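Local coordinates for gluconokinase (Sinorhizobium meliloti, PDB 3T61), which probably catalyses the ATP-dependent phosphorylation of D-gluconate to 6-phospho-D-gluconate, releasing ADP, at residues I47-N57 and D71-R82; S20-K31 and P88-L96. One frame throughout, in Å; residues are numbered along the deposited sequence.

Contact 1: I47-N57 and D71-R82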
loop_
_atom_site.group_PDB
_atom_site.type_symbol
_atom_site.label_atom_id
_atom_site.label_comp_id
_atom_site.label_asym_id
_atom_site.label_seq_id
_atom_site.Cartn_x
_atom_site.Cartn_y
_atom_site.Cartn_z
ATOM N N ILE A 47 3.121 8.020 13.723
ATOM C CA ILE A 47 3.513 6.931 12.855
ATOM C C ILE A 47 2.321 6.582 11.978
ATOM O O ILE A 47 1.217 6.355 12.481
ATOM C CB ILE A 47 3.925 5.665 13.651
ATOM C CG1 ILE A 47 5.236 5.924 14.405
ATOM C CG2 ILE A 47 4.074 4.480 12.689
ATOM C CD1 ILE A 47 5.603 4.843 15.398
ATOM N N GLU A 48 2.528 6.556 10.665
ATOM C CA GLU A 48 1.445 6.187 9.776
ATOM C C GLU A 48 1.383 4.668 9.694
ATOM O O GLU A 48 2.317 4.028 9.211
ATOM C CB GLU A 48 1.646 6.769 8.379
ATOM C CG GLU A 48 0.468 6.464 7.470
ATOM C CD GLU A 48 0.262 7.518 6.405
ATOM O OE1 GLU A 48 0.218 8.719 6.763
ATOM O OE2 GLU A 48 0.137 7.145 5.219
ATOM N N GLY A 49 0.280 4.101 10.174
ATOM C CA GLY A 49 0.111 2.658 10.158
ATOM C C GLY A 49 0.318 1.988 8.809
ATOM O O GLY A 49 0.923 0.919 8.739
ATOM N N ASP A 50 -0.176 2.611 7.744
ATOM C CA ASP A 50 -0.058 2.068 6.391
ATOM C C ASP A 50 1.353 1.658 5.987
ATOM O O ASP A 50 1.536 0.714 5.212
ATOM C CB ASP A 50 -0.555 3.082 5.358
ATOM C CG ASP A 50 -2.050 3.219 5.350
ATOM O OD1 ASP A 50 -2.743 2.185 5.423
ATOM O OD2 ASP A 50 -2.534 4.366 5.249
ATOM N N ALA A 51 2.344 2.383 6.489
ATOM C CA ALA A 51 3.727 2.104 6.157
ATOM C C ALA A 51 4.266 0.795 6.750
ATOM O O ALA A 51 5.368 0.381 6.416
ATOM C CB ALA A 51 4.603 3.269 6.597
ATOM N N LEU A 52 3.498 0.134 7.608
ATOM C CA LEU A 52 3.978 -1.101 8.218
ATOM C C LEU A 52 3.398 -2.396 7.640
ATOM O O LEU A 52 3.627 -3.479 8.185
ATOM C CB LEU A 52 3.734 -1.052 9.723
ATOM C CG LEU A 52 4.234 0.244 10.359
ATOM C CD1 LEU A 52 3.957 0.205 11.849
ATOM C CD2 LEU A 52 5.718 0.420 10.094
ATOM N N HIS A 53 2.643 -2.283 6.547
ATOM C CA HIS A 53 2.052 -3.449 5.885
ATOM C C HIS A 53 3.133 -4.228 5.156
ATOM O O HIS A 53 4.006 -3.639 4.525
ATOM C CB HIS A 53 1.033 -3.013 4.830
ATOM C CG HIS A 53 -0.342 -2.765 5.357
ATOM N ND1 HIS A 53 -1.164 -3.779 5.805
ATOM C CD2 HIS A 53 -1.064 -1.625 5.458
ATOM C CE1 HIS A 53 -2.330 -3.275 6.155
ATOM N NE2 HIS A 53 -2.297 -1.967 5.954
ATOM N N PRO A 54 3.106 -5.563 5.250
ATOM C CA PRO A 54 4.137 -6.318 4.525
ATOM C C PRO A 54 3.835 -6.198 3.016
ATOM O O PRO A 54 2.705 -5.896 2.626
ATOM C CB PRO A 54 3.981 -7.744 5.068
ATOM C CG PRO A 54 2.559 -7.799 5.552
ATOM C CD PRO A 54 2.338 -6.434 6.157
ATOM N N PRO A 55 4.842 -6.417 2.154
ATOM C CA PRO A 55 4.700 -6.329 0.691
ATOM C C PRO A 55 3.428 -6.950 0.106
ATOM O O PRO A 55 2.775 -6.352 -0.747
ATOM C CB PRO A 55 5.968 -7.015 0.185
ATOM C CG PRO A 55 6.976 -6.618 1.220
ATOM C CD PRO A 55 6.210 -6.833 2.520
ATOM N N GLU A 56 3.090 -8.146 0.571
ATOM C CA GLU A 56 1.905 -8.861 0.110
ATOM C C GLU A 56 0.630 -8.034 0.298
ATOM O O GLU A 56 -0.235 -8.011 -0.582
ATOM C CB GLU A 56 1.793 -10.193 0.868
ATOM C CG GLU A 56 0.654 -11.137 0.464
ATOM C CD GLU A 56 -0.701 -10.792 1.097
ATOM O OE1 GLU A 56 -0.769 -10.548 2.320
ATOM O OE2 GLU A 56 -1.710 -10.789 0.362
ATOM N N ASN A 57 0.510 -7.353 1.439
ATOM C CA ASN A 57 -0.686 -6.547 1.711
ATOM C C ASN A 57 -0.795 -5.361 0.756
ATOM O O ASN A 57 -1.860 -5.104 0.206
ATOM C CB ASN A 57 -0.699 -6.048 3.167
ATOM C CG ASN A 57 -0.952 -7.168 4.179
ATOM O OD1 ASN A 57 -1.177 -8.322 3.808
ATOM N ND2 ASN A 57 -0.927 -6.824 5.464
ATOM N N ASP A 71 -4.053 -11.678 6.532
ATOM C CA ASP A 71 -3.204 -10.620 5.981
ATOM C C ASP A 71 -2.893 -9.546 7.017
ATOM O O ASP A 71 -1.765 -9.052 7.091
ATOM C CB ASP A 71 -3.865 -9.910 4.794
ATOM C CG ASP A 71 -4.009 -10.785 3.570
ATOM O OD1 ASP A 71 -3.186 -11.695 3.373
ATOM O OD2 ASP A 71 -4.947 -10.529 2.784
ATOM N N ARG A 72 -3.899 -9.186 7.811
ATOM C CA ARG A 72 -3.752 -8.129 8.810
ATOM C C ARG A 72 -2.907 -8.410 10.045
ATOM O O ARG A 72 -2.170 -7.538 10.501
ATOM C CB ARG A 72 -5.136 -7.632 9.261
ATOM C CG ARG A 72 -5.991 -7.101 8.120
ATOM C CD ARG A 72 -6.951 -6.029 8.580
ATOM N NE ARG A 72 -7.847 -5.630 7.501
ATOM C CZ ARG A 72 -8.939 -6.305 7.149
ATOM N NH1 ARG A 72 -9.280 -7.414 7.799
ATOM N NH2 ARG A 72 -9.688 -5.878 6.139
ATOM N N TRP A 73 -3.011 -9.613 10.590
ATOM C CA TRP A 73 -2.263 -9.959 11.798
ATOM C C TRP A 73 -0.780 -9.604 11.829
ATOM O O TRP A 73 -0.309 -9.032 12.804
ATOM C CB TRP A 73 -2.483 -11.429 12.137
ATOM C CG TRP A 73 -3.776 -11.592 12.834
ATOM C CD1 TRP A 73 -4.844 -12.331 12.423
ATOM C CD2 TRP A 73 -4.183 -10.924 14.032
ATOM N NE1 TRP A 73 -5.895 -12.162 13.289
ATOM C CE2 TRP A 73 -5.516 -11.303 14.285
ATOM C CE3 TRP A 73 -3.550 -10.040 14.915
ATOM C CZ2 TRP A 73 -6.232 -10.826 15.388
ATOM C CZ3 TRP A 73 -4.258 -9.568 16.008
ATOM C CH2 TRP A 73 -5.586 -9.962 16.236
ATOM N N PRO A 74 -0.021 -9.925 10.772
ATOM C CA PRO A 74 1.386 -9.528 10.910
ATOM C C PRO A 74 1.562 -8.005 10.919
ATOM O O PRO A 74 2.511 -7.471 11.504
ATOM C CB PRO A 74 2.076 -10.219 9.719
ATOM C CG PRO A 74 0.956 -10.510 8.742
ATOM C CD PRO A 74 -0.212 -10.862 9.649
ATOM N N TRP A 75 0.627 -7.306 10.279
ATOM C CA TRP A 75 0.646 -5.848 10.227
ATOM C C TRP A 75 0.313 -5.314 11.622
ATOM O O TRP A 75 0.975 -4.411 12.145
ATOM C CB TRP A 75 -0.401 -5.379 9.219
ATOM C CG TRP A 75 -0.739 -3.918 9.263
ATOM C CD1 TRP A 75 0.110 -2.869 9.045
ATOM C CD2 TRP A 75 -2.040 -3.347 9.457
ATOM N NE1 TRP A 75 -0.589 -1.682 9.067
ATOM C CE2 TRP A 75 -1.909 -1.949 9.301
ATOM C CE3 TRP A 75 -3.309 -3.887 9.698
ATOM C CZ2 TRP A 75 -3.005 -1.074 9.435
ATOM C CZ3 TRP A 75 -4.399 -3.013 9.823
ATOM C CH2 TRP A 75 -4.238 -1.629 9.673
ATOM N N LEU A 76 -0.726 -5.889 12.212
ATOM C CA LEU A 76 -1.171 -5.500 13.544
ATOM C C LEU A 76 -0.055 -5.771 14.564
ATOM O O LEU A 76 0.123 -5.009 15.524
ATOM C CB LEU A 76 -2.456 -6.265 13.905
ATOM C CG LEU A 76 -3.689 -5.821 13.101
ATOM C CD1 LEU A 76 -4.846 -6.792 13.320
ATOM C CD2 LEU A 76 -4.079 -4.396 13.520
ATOM N N ALA A 77 0.707 -6.843 14.337
ATOM C CA ALA A 77 1.814 -7.171 15.230
ATOM C C ALA A 77 2.825 -6.043 15.151
ATOM O O ALA A 77 3.318 -5.570 16.170
ATOM C CB ALA A 77 2.466 -8.491 14.830
ATOM N N ALA A 78 3.129 -5.590 13.942
ATOM C CA ALA A 78 4.094 -4.505 13.809
ATOM C C ALA A 78 3.533 -3.231 14.455
ATOM O O ALA A 78 4.286 -2.436 15.028
ATOM C CB ALA A 78 4.442 -4.269 12.336
ATOM N N ILE A 79 2.217 -3.034 14.364
ATOM C CA ILE A 79 1.587 -1.860 14.981
ATOM C C ILE A 79 1.749 -1.996 16.502
ATOM O O ILE A 79 2.154 -1.061 17.195
ATOM C CB ILE A 79 0.051 -1.776 14.682
ATOM C CG1 ILE A 79 -0.209 -1.572 13.186
ATOM C CG2 ILE A 79 -0.562 -0.643 15.474
ATOM C CD1 ILE A 79 0.310 -0.266 12.631
ATOM N N GLY A 80 1.409 -3.178 17.004
ATOM C CA GLY A 80 1.530 -3.450 18.426
ATOM C C GLY A 80 2.920 -3.169 18.964
ATOM O O GLY A 80 3.061 -2.581 20.040
ATOM N N GLU A 81 3.954 -3.575 18.227
ATOM C CA GLU A 81 5.328 -3.350 18.682
ATOM C C GLU A 81 5.664 -1.861 18.820
ATOM O O GLU A 81 6.393 -1.480 19.729
ATOM C CB GLU A 81 6.337 -4.021 17.735
ATOM C CG GLU A 81 6.270 -5.555 17.678
ATOM C CD GLU A 81 6.693 -6.243 18.976
ATOM O OE1 GLU A 81 7.350 -5.601 19.820
ATOM O OE2 GLU A 81 6.370 -7.440 19.149
ATOM N N ARG A 82 5.143 -1.021 17.926
ATOM C CA ARG A 82 5.406 0.419 17.998
ATOM C C ARG A 82 4.691 1.028 19.210
ATOM O O ARG A 82 5.204 1.939 19.863
ATOM C CB ARG A 82 4.922 1.129 16.729
ATOM C CG ARG A 82 5.522 0.619 15.432
ATOM C CD ARG A 82 7.010 0.907 15.339
ATOM N NE ARG A 82 7.546 0.545 14.027
ATOM C CZ ARG A 82 7.577 -0.694 13.532
ATOM N NH1 ARG A 82 7.104 -1.724 14.233
ATOM N NH2 ARG A 82 8.072 -0.903 12.320
#
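Gly-49 O takes two N-H groups from opposite faces of its carbonyl plane: the indole NE1 of Trp-75 at 3.0 Å, nearly straight at 170°, and the backbone N of Leu-52, which closes the 3-10 turn 49-52. The indole donor sits well above the carbonyl plane, although the oxygen itself lies in the plane of the tryptophan ring. With CG anti to the backbone N (chi1 167°), the Trp-75 side chain stands up from helix 69-83 and lays one face against His-53. The imidazole and the five-membered ring of the indole form a face-to-face stack, centroids 3.5 Å apart and planes inclined by 11°. CG1 of Ile-79 packs on the other indole face, toward its rim.

Asn-57 helps to fix the rotation of the imidazole: its ND2 donates to His-53 ND1 (3.1 Å) close to the ring plane. The same ND2 also donates to Asp-71 O at 2.9 Å, so one amide nitrogen ties the histidine to the start of the 71-82 segment. Nearby, Glu-56 OE1 lies 2.9 Å from Asp-71 OD1; two acceptors this close would repel if both carboxylates were charged, and Lys-60, salt-bridged to Asp-71 OD2, probably eases this.

Toward the other end the contact turns apolar. Leu-52 CD1 meets Ile-79 CD1 at 3.8 Å and also lies over the face of the Arg-82 guanidinium, while CD1 of Ile-47 touches CB of Arg-82 at 4.0 Å. On the far side of the 47-57 segment, Glu-48 forms a salt bridge with Arg-59 of the second subunit. A helix packed along the chain that leaves strand 46-48, outermost in the sheet within this chain, is in keeping with the layered alpha/beta fold of P-loop kinases.

Contact 2: S20-K31 and P88-L96. With PO4 (phosphate ion), chain C.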
loop_
_atom_site.group_PDB
_atom_site.type_symbol
_atom_site.label_atom_id
_atom_site.label_comp_id
_atom_site.label_asym_id
_atom_site.label_seq_id
_atom_site.Cartn_x
_atom_site.Cartn_y
_atom_site.Cartn_z
ATOM N N SER A 20 0.004 5.931 24.598
ATOM C CA SER A 20 -0.085 5.887 23.148
ATOM C C SER A 20 -1.521 6.039 22.645
ATOM O O SER A 20 -2.470 5.612 23.303
ATOM C CB SER A 20 0.534 4.586 22.631
ATOM O OG SER A 20 1.949 4.685 22.618
ATOM N N ILE A 21 -1.666 6.655 21.476
ATOM C CA ILE A 21 -2.979 6.886 20.882
ATOM C C ILE A 21 -3.108 6.271 19.487
ATOM O O ILE A 21 -2.252 6.487 18.631
ATOM C CB ILE A 21 -3.266 8.404 20.696
ATOM C CG1 ILE A 21 -2.987 9.179 21.982
ATOM C CG2 ILE A 21 -4.703 8.606 20.231
ATOM C CD1 ILE A 21 -3.844 8.767 23.131
ATOM N N VAL A 22 -4.177 5.515 19.261
ATOM C CA VAL A 22 -4.427 4.961 17.941
ATOM C C VAL A 22 -5.623 5.710 17.337
ATOM O O VAL A 22 -6.688 5.777 17.958
ATOM C CB VAL A 22 -4.793 3.464 17.985
ATOM C CG1 VAL A 22 -5.267 3.014 16.591
ATOM C CG2 VAL A 22 -3.589 2.624 18.422
ATOM N N VAL A 23 -5.452 6.296 16.154
ATOM C CA VAL A 23 -6.565 6.975 15.487
ATOM C C VAL A 23 -7.058 5.945 14.476
ATOM O O VAL A 23 -6.345 5.608 13.534
ATOM C CB VAL A 23 -6.113 8.275 14.767
ATOM C CG1 VAL A 23 -7.335 9.018 14.193
ATOM C CG2 VAL A 23 -5.368 9.180 15.750
HETATM N N MSE A 24 -8.266 5.430 14.703
HETATM C CA MSE A 24 -8.864 4.397 13.865
HETATM C C MSE A 24 -10.037 4.889 13.019
HETATM O O MSE A 24 -10.405 6.062 13.061
HETATM C CB MSE A 24 -9.332 3.227 14.739
HETATM C CG MSE A 24 -10.492 3.613 15.653
HETATM SE SE MSE A 24 -11.164 2.166 16.684
HETATM C CE MSE A 24 -12.144 1.324 15.258
ATOM N N GLY A 25 -10.624 3.969 12.260
ATOM C CA GLY A 25 -11.729 4.318 11.390
ATOM C C GLY A 25 -11.441 3.768 10.002
ATOM O O GLY A 25 -10.275 3.489 9.687
ATOM N N VAL A 26 -12.482 3.615 9.178
ATOM C CA VAL A 26 -12.326 3.066 7.828
ATOM C C VAL A 26 -11.427 3.910 6.942
ATOM O O VAL A 26 -11.123 5.064 7.258
ATOM C CB VAL A 26 -13.689 2.889 7.090
ATOM C CG1 VAL A 26 -14.587 1.928 7.866
ATOM C CG2 VAL A 26 -14.367 4.251 6.895
ATOM N N SER A 27 -11.004 3.322 5.828
ATOM C CA SER A 27 -10.136 4.009 4.885
ATOM C C SER A 27 -10.831 5.267 4.385
ATOM O O SER A 27 -12.019 5.235 4.064
ATOM C CB SER A 27 -9.806 3.090 3.708
ATOM O OG SER A 27 -8.496 3.367 3.219
ATOM N N GLY A 28 -10.090 6.374 4.352
ATOM C CA GLY A 28 -10.646 7.638 3.899
ATOM C C GLY A 28 -11.331 8.483 4.965
ATOM O O GLY A 28 -11.860 9.558 4.664
ATOM N N SER A 29 -11.332 8.010 6.208
ATOM C CA SER A 29 -11.968 8.747 7.301
ATOM C C SER A 29 -11.111 9.907 7.796
ATOM O O SER A 29 -11.604 10.797 8.481
ATOM C CB SER A 29 -12.284 7.801 8.463
ATOM O OG SER A 29 -11.102 7.167 8.929
ATOM N N GLY A 30 -9.825 9.887 7.452
ATOM C CA GLY A 30 -8.920 10.961 7.846
ATOM C C GLY A 30 -7.989 10.672 9.022
ATOM O O GLY A 30 -7.533 11.599 9.685
ATOM N N LYS A 31 -7.698 9.397 9.283
ATOM C CA LYS A 31 -6.823 9.033 10.393
ATOM C C LYS A 31 -5.466 9.720 10.353
ATOM O O LYS A 31 -4.992 10.212 11.379
ATOM C CB LYS A 31 -6.616 7.517 10.457
ATOM C CG LYS A 31 -7.873 6.714 10.748
ATOM C CD LYS A 31 -7.612 5.196 10.774
ATOM C CE LYS A 31 -7.082 4.667 9.447
ATOM N NZ LYS A 31 -8.122 4.723 8.385
ATOM N N PRO A 88 5.168 7.723 24.679
ATOM C CA PRO A 88 3.903 7.717 23.939
ATOM C C PRO A 88 4.045 7.988 22.446
ATOM O O PRO A 88 4.882 8.786 22.016
ATOM C CB PRO A 88 3.092 8.805 24.636
ATOM C CG PRO A 88 3.605 8.763 26.034
ATOM C CD PRO A 88 5.094 8.663 25.810
ATOM N N VAL A 89 3.212 7.319 21.660
ATOM C CA VAL A 89 3.223 7.501 20.219
ATOM C C VAL A 89 1.786 7.562 19.704
ATOM O O VAL A 89 0.873 7.030 20.331
ATOM C CB VAL A 89 3.985 6.332 19.511
ATOM C CG1 VAL A 89 3.248 5.015 19.708
ATOM C CG2 VAL A 89 4.142 6.627 18.046
ATOM N N VAL A 90 1.584 8.242 18.580
ATOM C CA VAL A 90 0.264 8.318 17.971
ATOM C C VAL A 90 0.343 7.542 16.662
ATOM O O VAL A 90 1.156 7.865 15.799
ATOM C CB VAL A 90 -0.148 9.760 17.651
ATOM C CG1 VAL A 90 -1.514 9.754 17.009
ATOM C CG2 VAL A 90 -0.139 10.611 18.918
ATOM N N VAL A 91 -0.496 6.524 16.509
ATOM C CA VAL A 91 -0.470 5.719 15.293
ATOM C C VAL A 91 -1.811 5.618 14.591
ATOM O O VAL A 91 -2.825 5.336 15.219
ATOM C CB VAL A 91 -0.014 4.257 15.575
ATOM C CG1 VAL A 91 0.006 3.462 14.271
ATOM C CG2 VAL A 91 1.363 4.244 16.232
ATOM N N SER A 92 -1.803 5.835 13.279
ATOM C CA SER A 92 -3.011 5.704 12.491
ATOM C C SER A 92 -3.140 4.217 12.123
ATOM O O SER A 92 -2.214 3.604 11.596
ATOM C CB SER A 92 -2.934 6.577 11.230
ATOM O OG SER A 92 -1.828 6.241 10.407
ATOM N N CYS A 93 -4.296 3.644 12.424
ATOM C CA CYS A 93 -4.553 2.248 12.149
ATOM C C CYS A 93 -6.059 2.022 12.164
ATOM O O CYS A 93 -6.710 2.244 13.179
ATOM C CB CYS A 93 -3.868 1.383 13.217
ATOM S SG CYS A 93 -4.241 -0.358 13.086
ATOM N N SER A 94 -6.605 1.576 11.038
ATOM C CA SER A 94 -8.039 1.333 10.910
ATOM C C SER A 94 -8.631 0.553 12.086
ATOM O O SER A 94 -9.733 0.873 12.543
ATOM C CB SER A 94 -8.335 0.624 9.583
ATOM O OG SER A 94 -7.468 -0.463 9.370
ATOM N N ALA A 95 -7.915 -0.473 12.556
ATOM C CA ALA A 95 -8.332 -1.281 13.711
ATOM C C ALA A 95 -9.820 -1.615 13.722
ATOM O O ALA A 95 -10.498 -1.473 14.748
ATOM C CB ALA A 95 -7.962 -0.545 14.995
ATOM N N LEU A 96 -10.301 -2.100 12.583
ATOM C CA LEU A 96 -11.704 -2.410 12.395
ATOM C C LEU A 96 -12.393 -3.401 13.322
ATOM O O LEU A 96 -13.508 -3.140 13.770
ATOM C CB LEU A 96 -11.927 -2.814 10.932
ATOM C CG LEU A 96 -11.512 -1.757 9.896
ATOM C CD1 LEU A 96 -12.019 -2.178 8.543
ATOM C CD2 LEU A 96 -12.082 -0.384 10.261
HETATM P P PO4 C . -7.263 7.723 6.018
HETATM O O1 PO4 C . -5.787 8.356 6.435
HETATM O O2 PO4 C . -8.060 7.114 7.297
HETATM O O3 PO4 C . -8.091 8.934 5.472
HETATM O O4 PO4 C . -7.171 6.506 4.966
#
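Strands 21-24 and 90-92 run parallel, 4.6 Å apart at closest approach and inclined by 22°, and their backbones alternate as donor and acceptor: Ile-21 N to Val-89 O, Val-91 N to Ile-21 O, Val-23 N to Val-91 O and Cys-93 N to Val-23 O. Ser-20 OG extends this ladder at its start by accepting from Val-89 N at 3.1 Å, and Gly-25 N donates to Ser-94 O beyond the strands. Val-23 CG2 meets Val-90 CG1 obliquely at 4.1 Å on one face of the sheet; Val-22 CG1 approaches CB of Cys-93 on the other. Met-24, present as selenomethionine, bends at chi3 (-77°), bringing CE to 3.3 Å from Ala-95 O.

Past the strand, the loop curls round a phosphate ion, which receives the backbone N-H groups of Gly-28, Gly-30 and Lys-31. Lys-31 folds back at chi3 and chi4, its CE passing 3.5 Å from Ser-94 N, until NZ reaches phosphate O2 at 2.6 Å and Gly-25 O at 2.8 Å. An alanine at Lys-31 would remove the ammonium group and is likely to leave phosphate O2 with less charge compensation and Gly-25 O without this donor. Ser-29 OG bonds to Val-26 O in its carbonyl plane, bracing the turn, and Ser-32 OG also binds the ion. Backbone amides and a lysine converging on one anion fit a Walker A P-loop, as expected of an ATP-binding kinase of this family; the ion, probably from the crystallisation liquor, may mark where a phosphate of ATP binds.

The centres of the two contacts lie about 12 Å apart, and the chain visits them in the order 20-31, 47-57, 71-82, 88-96, so contact 1 is made wholly within the excursion that separates the halves of contact 2. They meet in one five-stranded parallel sheet: 90-92 lies between 21-24 and 46-48, the outermost strand of the sheet on that side within this chain. Ile-47 N probably bonds to Val-90 O at 2.9 Å, and Gly-49 N probably to Ser-92 OG at 3.0 Å. Helix 69-83 leads on to strand 90-92, and its Trp-75 packs against Ser-94, joining the helical layer to the neighbourhood of the phosphate loop. Both contacts also touch the second subunit.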